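Local coordinates for protein salmonella plasmid virulence: SpvB (Salmonella typhimurium, PDB 6P0X) that is a secreted virulence toxin that probably ADP-ribosylates an arginine of host actin and so blocks its polymerisation, this chain being the N-terminal domain, at residues Leu13-Leu18 with Leu34-Gly39; Val47-Ala52 with Leu319-Ala324. One frame throughout, in Å; residues are numbered along the deposited sequence.

Interaction 1 (Leu13-Leu18 with Leu34-Gly39)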
loop_
_atom_site.group_PDB
_atom_site.type_symbol
_atom_site.label_atom_id
_atom_site.label_comp_id
_atom_site.label_asym_id
_atom_site.label_seq_id
_atom_site.Cartn_x
_atom_site.Cartn_y
_atom_site.Cartn_z
ATOM N N LEU A 13 -13.919 11.880 -10.144
ATOM C CA LEU A 13 -14.791 10.907 -10.787
ATOM C C LEU A 13 -15.579 10.072 -9.785
ATOM O O LEU A 13 -16.531 9.391 -10.182
ATOM C CB LEU A 13 -13.970 9.988 -11.700
ATOM C CG LEU A 13 -14.706 9.297 -12.852
ATOM C CD1 LEU A 13 -15.418 10.315 -13.732
ATOM C CD2 LEU A 13 -13.743 8.451 -13.672
ATOM N N ALA A 14 -15.210 10.113 -8.506
ATOM C CA ALA A 14 -15.921 9.347 -7.491
ATOM C C ALA A 14 -17.259 10.004 -7.181
ATOM O O ALA A 14 -17.331 11.218 -6.965
ATOM C CB ALA A 14 -15.078 9.234 -6.223
ATOM N N SER A 15 -18.323 9.201 -7.152
ATOM C CA SER A 15 -19.657 9.709 -6.878
ATOM C C SER A 15 -20.220 9.233 -5.547
ATOM O O SER A 15 -21.259 9.747 -5.115
ATOM C CB SER A 15 -20.624 9.309 -8.003
ATOM O OG SER A 15 -20.800 7.905 -8.045
ATOM N N ILE A 16 -19.580 8.265 -4.897
ATOM C CA ILE A 16 -19.945 7.842 -3.552
ATOM C C ILE A 16 -18.668 7.707 -2.741
ATOM O O ILE A 16 -17.659 7.191 -3.236
ATOM C CB ILE A 16 -20.710 6.503 -3.531
ATOM C CG1 ILE A 16 -21.757 6.436 -4.637
ATOM C CG2 ILE A 16 -21.384 6.302 -2.177
ATOM C CD1 ILE A 16 -22.393 5.074 -4.747
ATOM N N THR A 17 -18.722 8.157 -1.493
ATOM C CA THR A 17 -17.651 7.949 -0.529
ATOM C C THR A 17 -18.212 7.193 0.664
ATOM O O THR A 17 -19.215 7.607 1.254
ATOM C CB THR A 17 -17.033 9.276 -0.078
ATOM O OG1 THR A 17 -16.449 9.938 -1.206
ATOM C CG2 THR A 17 -15.953 9.032 0.966
ATOM N N LEU A 18 -17.568 6.084 1.003
ATOM C CA LEU A 18 -17.880 5.308 2.195
ATOM C C LEU A 18 -16.720 5.452 3.166
ATOM O O LEU A 18 -15.614 4.966 2.878
ATOM C CB LEU A 18 -18.108 3.839 1.838
ATOM C CG LEU A 18 -18.158 2.811 2.969
ATOM C CD1 LEU A 18 -19.213 3.172 4.006
ATOM C CD2 LEU A 18 -18.425 1.428 2.397
ATOM N N LEU A 34 -13.395 4.433 1.057
ATOM C CA LEU A 34 -13.844 3.690 -0.107
ATOM C C LEU A 34 -14.523 4.653 -1.070
ATOM O O LEU A 34 -15.357 5.463 -0.657
ATOM C CB LEU A 34 -14.793 2.569 0.313
ATOM C CG LEU A 34 -14.069 1.273 0.679
ATOM C CD1 LEU A 34 -14.977 0.320 1.438
ATOM C CD2 LEU A 34 -13.545 0.619 -0.591
ATOM N N HIS A 35 -14.146 4.588 -2.341
ATOM C CA HIS A 35 -14.699 5.468 -3.357
ATOM C C HIS A 35 -15.347 4.634 -4.449
ATOM O O HIS A 35 -14.811 3.594 -4.844
ATOM C CB HIS A 35 -13.621 6.370 -3.957
ATOM C CG HIS A 35 -13.061 7.361 -2.988
ATOM N ND1 HIS A 35 -13.848 8.275 -2.320
ATOM C CD2 HIS A 35 -11.792 7.585 -2.572
ATOM C CE1 HIS A 35 -13.088 9.020 -1.536
ATOM N NE2 HIS A 35 -11.837 8.620 -1.671
ATOM N N TYR A 36 -16.506 5.083 -4.923
ATOM C CA TYR A 36 -17.202 4.423 -6.019
ATOM C C TYR A 36 -17.153 5.292 -7.267
ATOM O O TYR A 36 -17.449 6.491 -7.209
ATOM C CB TYR A 36 -18.656 4.121 -5.660
ATOM C CG TYR A 36 -19.434 3.520 -6.809
ATOM C CD1 TYR A 36 -19.324 2.169 -7.109
ATOM C CD2 TYR A 36 -20.266 4.303 -7.602
ATOM C CE1 TYR A 36 -20.026 1.606 -8.158
ATOM C CE2 TYR A 36 -20.974 3.750 -8.659
ATOM C CZ TYR A 36 -20.848 2.397 -8.930
ATOM O OH TYR A 36 -21.546 1.832 -9.975
ATOM N N SER A 37 -16.786 4.683 -8.392
ATOM C CA SER A 37 -16.831 5.333 -9.694
ATOM C C SER A 37 -17.539 4.401 -10.664
ATOM O O SER A 37 -17.174 3.227 -10.774
ATOM C CB SER A 37 -15.425 5.668 -10.199
ATOM O OG SER A 37 -15.480 6.309 -11.461
ATOM N N SER A 38 -18.554 4.921 -11.361
ATOM C CA SER A 38 -19.328 4.083 -12.272
ATOM C C SER A 38 -18.479 3.495 -13.390
ATOM O O SER A 38 -18.846 2.458 -13.950
ATOM C CB SER A 38 -20.485 4.880 -12.876
ATOM O OG SER A 38 -20.000 5.936 -13.686
ATOM N N GLY A 39 -17.359 4.126 -13.726
ATOM C CA GLY A 39 -16.465 3.597 -14.730
ATOM C C GLY A 39 -15.351 2.720 -14.211
ATOM O O GLY A 39 -14.539 2.232 -15.003
#

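Interaction 2 (Val47-Ala52 with Leu319-Ala324). With AKR (acrylic acid), chain D.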
loop_
_atom_site.group_PDB
_atom_site.type_symbol
_atom_site.label_atom_id
_atom_site.label_comp_id
_atom_site.label_asym_id
_atom_site.label_seq_id
_atom_site.Cartn_x
_atom_site.Cartn_y
_atom_site.Cartn_z
ATOM N N VAL A 47 -16.292 -4.580 -8.511
ATOM C CA VAL A 47 -16.390 -3.619 -9.603
ATOM C C VAL A 47 -16.808 -2.259 -9.058
ATOM O O VAL A 47 -17.733 -2.155 -8.243
ATOM C CB VAL A 47 -17.375 -4.127 -10.665
ATOM C CG1 VAL A 47 -17.643 -3.058 -11.713
ATOM C CG2 VAL A 47 -16.825 -5.385 -11.318
ATOM N N GLY A 48 -16.119 -1.208 -9.504
ATOM C CA GLY A 48 -16.513 0.160 -9.240
ATOM C C GLY A 48 -15.970 0.770 -7.961
ATOM O O GLY A 48 -15.833 1.995 -7.885
ATOM N N TRP A 49 -15.675 -0.039 -6.952
ATOM C CA TRP A 49 -15.178 0.469 -5.682
ATOM C C TRP A 49 -13.666 0.315 -5.596
ATOM O O TRP A 49 -13.090 -0.640 -6.124
ATOM C CB TRP A 49 -15.831 -0.254 -4.501
ATOM C CG TRP A 49 -17.255 0.122 -4.264
ATOM C CD1 TRP A 49 -18.362 -0.503 -4.756
ATOM C CD2 TRP A 49 -17.730 1.208 -3.459
ATOM N NE1 TRP A 49 -19.500 0.129 -4.312
ATOM C CE2 TRP A 49 -19.138 1.183 -3.514
ATOM C CE3 TRP A 49 -17.101 2.200 -2.700
ATOM C CZ2 TRP A 49 -19.929 2.110 -2.837
ATOM C CZ3 TRP A 49 -17.888 3.124 -2.030
ATOM C CH2 TRP A 49 -19.287 3.070 -2.102
ATOM N N SER A 50 -13.029 1.259 -4.907
ATOM C CA SER A 50 -11.584 1.225 -4.743
ATOM C C SER A 50 -11.192 1.936 -3.458
ATOM O O SER A 50 -11.852 2.885 -3.023
ATOM C CB SER A 50 -10.866 1.873 -5.929
ATOM O OG SER A 50 -11.281 3.217 -6.083
ATOM N N CYS A 51 -10.101 1.459 -2.863
ATOM C CA CYS A 51 -9.463 2.103 -1.714
ATOM C C CYS A 51 -7.980 1.738 -1.792
ATOM O O CYS A 51 -7.563 0.684 -1.306
ATOM C CB CYS A 51 -10.078 1.670 -0.392
ATOM S SG CYS A 51 -9.227 2.354 1.053
ATOM N N ALA A 52 -7.208 2.591 -2.452
ATOM C CA ALA A 52 -5.802 2.334 -2.701
ATOM C C ALA A 52 -4.942 3.352 -1.964
ATOM O O ALA A 52 -5.350 4.497 -1.745
ATOM C CB ALA A 52 -5.487 2.375 -4.200
ATOM N N LEU A 319 -19.031 -11.256 -11.996
ATOM C CA LEU A 319 -18.573 -10.040 -11.341
ATOM C C LEU A 319 -19.016 -10.067 -9.887
ATOM O O LEU A 319 -20.064 -10.623 -9.547
ATOM C CB LEU A 319 -19.123 -8.772 -12.011
ATOM C CG LEU A 319 -20.346 -8.157 -11.309
ATOM C CD1 LEU A 319 -20.139 -6.683 -11.002
ATOM C CD2 LEU A 319 -21.628 -8.362 -12.099
ATOM N N THR A 320 -18.191 -9.487 -9.029
ATOM C CA THR A 320 -18.558 -9.245 -7.643
ATOM C C THR A 320 -18.866 -7.765 -7.470
ATOM O O THR A 320 -18.064 -6.911 -7.865
ATOM C CB THR A 320 -17.442 -9.678 -6.696
ATOM O OG1 THR A 320 -17.303 -11.103 -6.756
ATOM C CG2 THR A 320 -17.783 -9.273 -5.280
ATOM N N GLN A 321 -20.021 -7.464 -6.883
ATOM C CA GLN A 321 -20.459 -6.091 -6.677
ATOM C C GLN A 321 -20.799 -5.884 -5.210
ATOM O O GLN A 321 -21.536 -6.682 -4.621
ATOM C CB GLN A 321 -21.679 -5.765 -7.546
ATOM C CG GLN A 321 -22.099 -4.305 -7.503
ATOM C CD GLN A 321 -21.130 -3.403 -8.240
ATOM O OE1 GLN A 321 -20.676 -3.730 -9.336
ATOM N NE2 GLN A 321 -20.803 -2.264 -7.640
ATOM N N LEU A 322 -20.278 -4.807 -4.629
ATOM C CA LEU A 322 -20.620 -4.469 -3.255
ATOM C C LEU A 322 -22.085 -4.066 -3.181
ATOM O O LEU A 322 -22.551 -3.230 -3.962
ATOM C CB LEU A 322 -19.739 -3.332 -2.741
ATOM C CG LEU A 322 -20.095 -2.851 -1.331
ATOM C CD1 LEU A 322 -19.418 -3.732 -0.291
ATOM C CD2 LEU A 322 -19.727 -1.386 -1.125
ATOM N N CYS A 323 -22.815 -4.659 -2.250
ATOM C CA CYS A 323 -24.230 -4.360 -2.119
ATOM C C CYS A 323 -24.600 -3.704 -0.800
ATOM O O CYS A 323 -25.614 -3.000 -0.750
ATOM C CB CYS A 323 -25.071 -5.635 -2.314
ATOM S SG CYS A 323 -24.791 -6.932 -1.095
ATOM N N ALA A 324 -23.826 -3.903 0.268
ATOM C CA ALA A 324 -24.201 -3.277 1.531
ATOM C C ALA A 324 -22.967 -3.048 2.390
ATOM O O ALA A 324 -21.922 -3.666 2.186
ATOM C CB ALA A 324 -25.236 -4.116 2.292
HETATM C CA AKR D . -2.273 -2.123 -2.959
HETATM C CB AKR D . -2.230 -2.656 -4.159
HETATM C C AKR D . -3.060 -0.835 -2.733
HETATM O O AKR D . -2.611 0.266 -3.157
HETATM O OXT AKR D . -4.160 -0.879 -2.122
HETATM O O HOH W 1 -18.094 -3.854 -5.916
HETATM O O HOH W 2 -22.056 -1.168 -5.605
#

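Interaction 1 (Leu13-Leu18 with Leu34-Gly39)
I16 and Y36 sit side by side as a hydrogen-bonded antiparallel pair, and their side chains point the same way. The pair joins outer strand 16-19 to middle strand 33-36 of a three-stranded antiparallel sheet. Y36 CG is anti to its backbone N (chi1 176°), which brings it within 3.9 Å of I16 CD1. I16 CD1 comes obliquely to the ring, 3.6 Å from Y36 CD2. S15 OG lies in the ring plane at the edge, 3.7 Å from Y36 CD2. L18 and L34 follow on the same face, also side by side, with L18 CD2 3.7 Å from L34 CD1. W49 touches all three aliphatic side chains, and its ring meets that of Y36 with the planes at about 50°.

The opposite face carries T17 and H35. T17 OG1 lies at the imidazole edge, in plane, and shares a hydrogen bond of 3.3 Å with H35 ND1. T17 CG2 packs on H35 CE1, and A14 CB rests against H35 CB. Backbone bonds run both ways between L18 and L34, with L18 N to L34 O at 2.8 Å. Y36 N also binds I16 O, and S15 N binds Y36 O. S37 OG makes a weak bond of 3.5 Å to L13 O.

Either T17 or H35 could donate. Their link is therefore probably compatible with a neutral or a protonated imidazole, and it would limit rotation of the ring.

Interaction 2 (Val47-Ala52 with Leu319-Ala324)
The last strand of a small three-stranded antiparallel sheet, 49-50, and the turn before it meet the start of strand 321-328 through V47, W49, Q321 and L322. V47 N donates to T320 O at 3.0 Å, with an N-H...O angle of 165°. Next to this bond, V47 CG2 packs on L319 CD1 at 3.6 Å, the two side chains crossing at about a right angle. The Q321 chain bends at chi2 (72°), which puts CD near V47 O. Its NE2 gives V47 O a weak bond of 3.1 Å. Water 1 donates to the same carbonyl and accepts from L322 N.

Strand 321-328 pairs with strand 304-314, where C323 and A324 both face E312 in a classic beta bulge. Just before the bulge, L322 lays CD2 over one face of the W49 indole. This is a CH-pi contact, 3.7 Å from the centroid of the five-membered ring. Water 2 lies in the indole plane and accepts from W49 NE1 at 3.1 Å. It accepts from Q321 NE2 as well and donates to L322 O. C51 and A52 help line an acrylic acid pocket, with A52 CA 3.7 Å from OXT of the ligand.

From the N terminus, strand 16-19 comes first. Interaction 1 closes a short loop of 15 residues when strand 33-36 returns beside it. The chain then turns and enters strand 49-50, which pairs with the other edge of strand 33-36. Interaction 2 closes a far longer loop of 266 residues, ending near the C-terminal end of this domain fragment. The two contacts are in series, neither enclosing nor crossing the other. They meet in the small sheet: S37 N reaches G48 O and H35 N reaches S50 O, both at 2.9 Å. Together they join this N-terminal sheet to the late strand 321-328 and, through it, to strand 304-314.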